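Local coordinates for protein putative alpha-L-fucosidase (PDB 3GZA) that probably hydrolyses alpha-L-fucosides, as a putative exported glycosidase of glycosyl hydrolase family 29, at residues N292-E304 against R332-F344. Numbering follows the deposited sequence.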
loop_
_atom_site.group_PDB
_atom_site.type_symbol
_atom_site.label_atom_id
_atom_site.label_comp_id
_atom_site.label_asym_id
_atom_site.label_seq_id
_atom_site.Cartn_x
_atom_site.Cartn_y
_atom_site.Cartn_z
ATOM N N ASN A 292 -9.712 -33.148 7.386
ATOM C CA ASN A 292 -8.782 -33.399 6.308
ATOM C C ASN A 292 -7.349 -33.384 6.771
ATOM O O ASN A 292 -6.444 -33.403 5.989
ATOM C CB ASN A 292 -9.059 -32.445 5.169
ATOM C CG ASN A 292 -10.459 -32.666 4.612
ATOM O OD1 ASN A 292 -10.953 -33.788 4.578
ATOM N ND2 ASN A 292 -11.109 -31.599 4.160
ATOM N N ILE A 293 -7.176 -33.392 8.091
ATOM C CA ILE A 293 -5.846 -33.588 8.667
ATOM C C ILE A 293 -5.382 -35.029 8.412
ATOM O O ILE A 293 -6.183 -35.946 8.395
ATOM C CB ILE A 293 -5.800 -33.315 10.202
ATOM C CG1 ILE A 293 -6.827 -34.122 10.949
ATOM C CG2 ILE A 293 -5.986 -31.804 10.451
ATOM C CD1 ILE A 293 -6.792 -33.952 12.502
ATOM N N TYR A 294 -4.094 -35.218 8.110
ATOM C CA TYR A 294 -3.603 -36.563 7.886
ATOM C C TYR A 294 -3.747 -37.456 9.101
ATOM O O TYR A 294 -3.482 -37.014 10.215
ATOM C CB TYR A 294 -2.109 -36.549 7.501
ATOM C CG TYR A 294 -1.803 -36.331 6.011
ATOM C CD1 TYR A 294 -2.298 -37.194 5.081
ATOM C CD2 TYR A 294 -1.037 -35.282 5.596
ATOM C CE1 TYR A 294 -2.045 -37.027 3.736
ATOM C CE2 TYR A 294 -0.744 -35.102 4.270
ATOM C CZ TYR A 294 -1.243 -35.977 3.340
ATOM O OH TYR A 294 -0.943 -35.850 1.962
ATOM N N PRO A 295 -4.190 -38.701 8.905
ATOM C CA PRO A 295 -4.142 -39.670 9.988
ATOM C C PRO A 295 -2.743 -39.872 10.546
ATOM O O PRO A 295 -1.725 -39.691 9.836
ATOM C CB PRO A 295 -4.624 -40.964 9.313
ATOM C CG PRO A 295 -5.434 -40.508 8.236
ATOM C CD PRO A 295 -4.902 -39.265 7.732
ATOM N N LEU A 296 -2.682 -40.276 11.809
ATOM C CA LEU A 296 -1.403 -40.551 12.451
ATOM C C LEU A 296 -0.580 -41.584 11.689
ATOM O O LEU A 296 0.632 -41.409 11.553
ATOM C CB LEU A 296 -1.659 -41.043 13.896
ATOM C CG LEU A 296 -0.400 -41.453 14.690
ATOM C CD1 LEU A 296 0.507 -40.290 14.878
ATOM C CD2 LEU A 296 -0.756 -42.120 16.021
ATOM N N ASN A 297 -1.200 -42.638 11.166
ATOM C CA ASN A 297 -0.468 -43.681 10.462
ATOM C C ASN A 297 0.213 -43.116 9.206
ATOM O O ASN A 297 1.375 -43.432 8.915
ATOM C CB ASN A 297 -1.321 -44.911 10.132
ATOM N N THR A 298 -0.481 -42.241 8.493
ATOM C CA THR A 298 0.134 -41.576 7.336
ATOM C C THR A 298 1.286 -40.655 7.719
ATOM O O THR A 298 2.344 -40.671 7.060
ATOM C CB THR A 298 -0.940 -40.825 6.542
ATOM O OG1 THR A 298 -1.978 -41.755 6.224
ATOM C CG2 THR A 298 -0.345 -40.294 5.239
ATOM N N LEU A 299 1.120 -39.890 8.798
ATOM C CA LEU A 299 2.188 -39.034 9.289
ATOM C C LEU A 299 3.437 -39.828 9.685
ATOM O O LEU A 299 4.560 -39.358 9.484
ATOM C CB LEU A 299 1.683 -38.208 10.480
ATOM C CG LEU A 299 0.667 -37.120 10.149
ATOM C CD1 LEU A 299 0.074 -36.501 11.427
ATOM C CD2 LEU A 299 1.306 -36.057 9.182
HETATM N N MSE A 300 3.239 -40.995 10.276
HETATM C CA MSE A 300 4.363 -41.843 10.659
HETATM C C MSE A 300 5.080 -42.398 9.437
HETATM O O MSE A 300 6.301 -42.469 9.429
HETATM C CB MSE A 300 3.927 -42.941 11.596
HETATM C CG MSE A 300 3.454 -42.412 12.914
HETATM SE SE MSE A 300 4.664 -41.180 13.853
HETATM C CE MSE A 300 6.279 -42.348 13.892
ATOM N N ASP A 301 4.330 -42.782 8.408
ATOM C CA ASP A 301 4.909 -43.246 7.134
ATOM C C ASP A 301 5.779 -42.085 6.591
ATOM O O ASP A 301 6.940 -42.291 6.186
ATOM C CB ASP A 301 3.744 -43.575 6.171
ATOM C CG ASP A 301 4.187 -44.039 4.765
ATOM O OD1 ASP A 301 5.056 -44.924 4.641
ATOM O OD2 ASP A 301 3.586 -43.545 3.744
ATOM N N LYS A 302 5.253 -40.859 6.625
ATOM C CA LYS A 302 6.018 -39.718 6.113
ATOM C C LYS A 302 7.260 -39.457 6.936
ATOM O O LYS A 302 8.343 -39.191 6.377
ATOM C CB LYS A 302 5.147 -38.480 5.981
ATOM C CG LYS A 302 4.030 -38.657 4.939
ATOM C CD LYS A 302 3.159 -37.434 4.851
ATOM C CE LYS A 302 2.004 -37.686 3.858
ATOM N NZ LYS A 302 2.466 -38.317 2.588
ATOM N N TYR A 303 7.133 -39.495 8.251
ATOM C CA TYR A 303 8.300 -39.322 9.143
ATOM C C TYR A 303 9.418 -40.294 8.772
ATOM O O TYR A 303 10.596 -39.897 8.634
ATOM C CB TYR A 303 7.833 -39.567 10.602
ATOM C CG TYR A 303 8.961 -39.451 11.630
ATOM C CD1 TYR A 303 9.359 -38.216 12.099
ATOM C CD2 TYR A 303 9.587 -40.571 12.126
ATOM C CE1 TYR A 303 10.388 -38.086 13.011
ATOM C CE2 TYR A 303 10.588 -40.460 13.044
ATOM C CZ TYR A 303 10.979 -39.234 13.474
ATOM O OH TYR A 303 12.018 -39.115 14.406
ATOM N N GLU A 304 9.075 -41.566 8.598
ATOM C CA GLU A 304 10.102 -42.580 8.297
ATOM C C GLU A 304 10.728 -42.372 6.916
ATOM O O GLU A 304 11.865 -42.773 6.673
ATOM C CB GLU A 304 9.517 -44.003 8.437
ATOM C CG GLU A 304 9.158 -44.320 9.883
ATOM C CD GLU A 304 8.682 -45.717 10.103
ATOM O OE1 GLU A 304 8.755 -46.563 9.187
ATOM O OE2 GLU A 304 8.245 -46.000 11.230
ATOM N N ARG A 332 -3.765 -34.058 16.824
ATOM C CA ARG A 332 -3.054 -34.947 15.885
ATOM C C ARG A 332 -1.544 -34.762 15.962
ATOM O O ARG A 332 -0.779 -35.717 15.841
ATOM C CB ARG A 332 -3.511 -34.701 14.443
ATOM C CG ARG A 332 -2.890 -35.599 13.397
ATOM C CD ARG A 332 -3.105 -37.122 13.684
ATOM N NE ARG A 332 -4.431 -37.500 14.209
ATOM C CZ ARG A 332 -5.540 -37.606 13.481
ATOM N NH1 ARG A 332 -5.543 -37.317 12.188
ATOM N NH2 ARG A 332 -6.676 -37.914 14.056
ATOM N N LEU A 333 -1.123 -33.514 16.074
ATOM C CA LEU A 333 0.270 -33.177 16.263
ATOM C C LEU A 333 0.827 -33.824 17.526
ATOM O O LEU A 333 1.926 -34.386 17.492
ATOM C CB LEU A 333 0.456 -31.662 16.286
ATOM C CG LEU A 333 0.272 -30.971 14.936
ATOM C CD1 LEU A 333 0.103 -29.444 15.086
ATOM C CD2 LEU A 333 1.402 -31.286 13.908
ATOM N N LYS A 334 0.085 -33.743 18.620
ATOM C CA LYS A 334 0.523 -34.366 19.866
ATOM C C LYS A 334 0.645 -35.868 19.665
ATOM O O LYS A 334 1.618 -36.512 20.109
ATOM C CB LYS A 334 -0.450 -34.042 20.988
ATOM C CG LYS A 334 -0.095 -34.755 22.293
ATOM C CD LYS A 334 -1.206 -34.528 23.277
ATOM C CE LYS A 334 -0.904 -35.101 24.641
ATOM N NZ LYS A 334 -0.935 -36.576 24.634
ATOM N N GLU A 335 -0.356 -36.461 19.013
ATOM C CA GLU A 335 -0.318 -37.890 18.744
ATOM C C GLU A 335 0.954 -38.284 17.942
ATOM O O GLU A 335 1.542 -39.344 18.193
ATOM C CB GLU A 335 -1.572 -38.339 17.998
ATOM C CG GLU A 335 -2.864 -38.265 18.809
ATOM C CD GLU A 335 -4.113 -38.438 18.006
ATOM O OE1 GLU A 335 -4.028 -38.620 16.774
ATOM O OE2 GLU A 335 -5.214 -38.372 18.638
HETATM N N MSE A 336 1.341 -37.459 16.969
HETATM C CA MSE A 336 2.549 -37.707 16.149
HETATM C C MSE A 336 3.819 -37.715 17.005
HETATM O O MSE A 336 4.611 -38.642 16.950
HETATM C CB MSE A 336 2.666 -36.674 15.059
HETATM C CG MSE A 336 3.780 -36.963 14.113
HETATM SE SE MSE A 336 3.939 -35.662 12.746
HETATM C CE MSE A 336 5.283 -36.443 11.679
ATOM N N GLY A 337 3.979 -36.692 17.836
ATOM C CA GLY A 337 5.119 -36.621 18.727
ATOM C C GLY A 337 5.129 -37.770 19.696
ATOM O O GLY A 337 6.185 -38.370 19.943
ATOM N N ASP A 338 3.965 -38.105 20.261
ATOM C CA ASP A 338 3.886 -39.228 21.203
ATOM C C ASP A 338 4.273 -40.572 20.556
ATOM O O ASP A 338 4.921 -41.422 21.202
ATOM C CB ASP A 338 2.457 -39.343 21.752
ATOM C CG ASP A 338 2.089 -38.223 22.705
ATOM O OD1 ASP A 338 2.970 -37.420 23.118
ATOM O OD2 ASP A 338 0.874 -38.141 23.016
ATOM N N GLU A 339 3.922 -40.732 19.272
ATOM C CA GLU A 339 4.148 -41.967 18.576
ATOM C C GLU A 339 5.619 -42.052 18.139
ATOM O O GLU A 339 6.219 -43.122 18.186
ATOM C CB GLU A 339 3.158 -42.145 17.449
ATOM C CG GLU A 339 3.357 -43.403 16.664
ATOM C CD GLU A 339 3.112 -44.682 17.432
ATOM O OE1 GLU A 339 2.583 -44.648 18.558
ATOM O OE2 GLU A 339 3.475 -45.754 16.912
ATOM N N ILE A 340 6.219 -40.935 17.768
ATOM C CA ILE A 340 7.653 -40.928 17.469
ATOM C C ILE A 340 8.402 -41.346 18.711
ATOM O O ILE A 340 9.318 -42.182 18.642
ATOM C CB ILE A 340 8.142 -39.556 17.006
ATOM C CG1 ILE A 340 7.552 -39.242 15.625
ATOM C CG2 ILE A 340 9.656 -39.526 16.909
ATOM C CD1 ILE A 340 7.652 -37.716 15.251
ATOM N N ASN A 341 8.011 -40.793 19.862
ATOM C CA ASN A 341 8.653 -41.187 21.114
ATOM C C ASN A 341 8.402 -42.636 21.474
ATOM O O ASN A 341 9.329 -43.343 21.906
ATOM C CB ASN A 341 8.238 -40.271 22.243
ATOM C CG ASN A 341 8.865 -38.888 22.123
ATOM O OD1 ASN A 341 9.935 -38.732 21.508
ATOM N ND2 ASN A 341 8.231 -37.885 22.735
ATOM N N ARG A 342 7.165 -43.089 21.296
ATOM C CA ARG A 342 6.857 -44.481 21.592
ATOM C C ARG A 342 7.726 -45.460 20.784
ATOM O O ARG A 342 8.227 -46.474 21.320
ATOM C CB ARG A 342 5.394 -44.784 21.313
ATOM C CG ARG A 342 4.962 -46.090 21.942
ATOM C CD ARG A 342 3.554 -46.473 21.529
ATOM N NE ARG A 342 3.494 -46.851 20.120
ATOM C CZ ARG A 342 3.832 -48.036 19.623
ATOM N NH1 ARG A 342 4.214 -49.040 20.408
ATOM N NH2 ARG A 342 3.755 -48.233 18.311
ATOM N N ARG A 343 7.909 -45.171 19.500
ATOM C CA ARG A 343 8.666 -46.075 18.652
ATOM C C ARG A 343 10.169 -45.991 18.855
ATOM O O ARG A 343 10.831 -47.038 18.970
ATOM C CB ARG A 343 8.399 -45.805 17.171
ATOM C CG ARG A 343 6.965 -45.978 16.783
ATOM C CD ARG A 343 6.801 -45.881 15.297
ATOM N NE ARG A 343 5.397 -45.970 14.923
ATOM C CZ ARG A 343 4.965 -46.013 13.670
ATOM N NH1 ARG A 343 5.807 -45.985 12.664
ATOM N NH2 ARG A 343 3.666 -46.088 13.425
ATOM N N PHE A 344 10.691 -44.772 18.968
ATOM C CA PHE A 344 12.108 -44.588 18.857
ATOM C C PHE A 344 12.853 -43.969 20.023
ATOM O O PHE A 344 14.054 -43.833 19.921
ATOM C CB PHE A 344 12.409 -43.784 17.574
ATOM C CG PHE A 344 11.783 -44.357 16.321
ATOM C CD1 PHE A 344 12.077 -45.646 15.923
ATOM C CD2 PHE A 344 10.920 -43.601 15.543
ATOM C CE1 PHE A 344 11.505 -46.183 14.762
ATOM C CE2 PHE A 344 10.347 -44.121 14.412
ATOM C CZ PHE A 344 10.653 -45.420 14.023
#
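Leu296 and Met300 are knobs in holes of helix 332-344 where helix 296-304 crosses that part of its partner at -53° on the outside of the TIM barrel; Met300 sits among Met336, Glu339, Ile340 and Arg343. Met336, like Met300 a selenomethionine, fits in return among Leu296, Leu299, Met300 and Tyr303. The tight side faces the barrel strands. Met336 swings CG away from its own N (chi1 -174°) and stays extended, its SE 4.1 Å from Leu299 CB, and also meets Met22 and Leu313. Beside it, Ile340 CD1 lies over a face of the Tyr303 ring, a CH-pi contact 3.9 Å from the centroid.

Arg332, partly exposed, still packs CG on Leu299 CD1 and sends NH1 to Tyr294 O (2.9 Å) from above the carbonyl plane, while NE pairs with Glu335 OE1. A leucine in its place would probably leave Tyr294 O without this donor and cost Glu335 OE1 its salt bridge.

The looser, solvent-facing side is charged. Met300 CE lies over one face of the Arg343 guanidinium, toward its rim; Arg343 NE meets Glu339 OE2, shared with Arg342 NH2. Glu304 OE2, also bonded to Tyr370 of the beta-sandwich, takes a salt bridge from Arg343 NH1 whose hydrogen bond is weak, 2.8 Å long but bent to 122°.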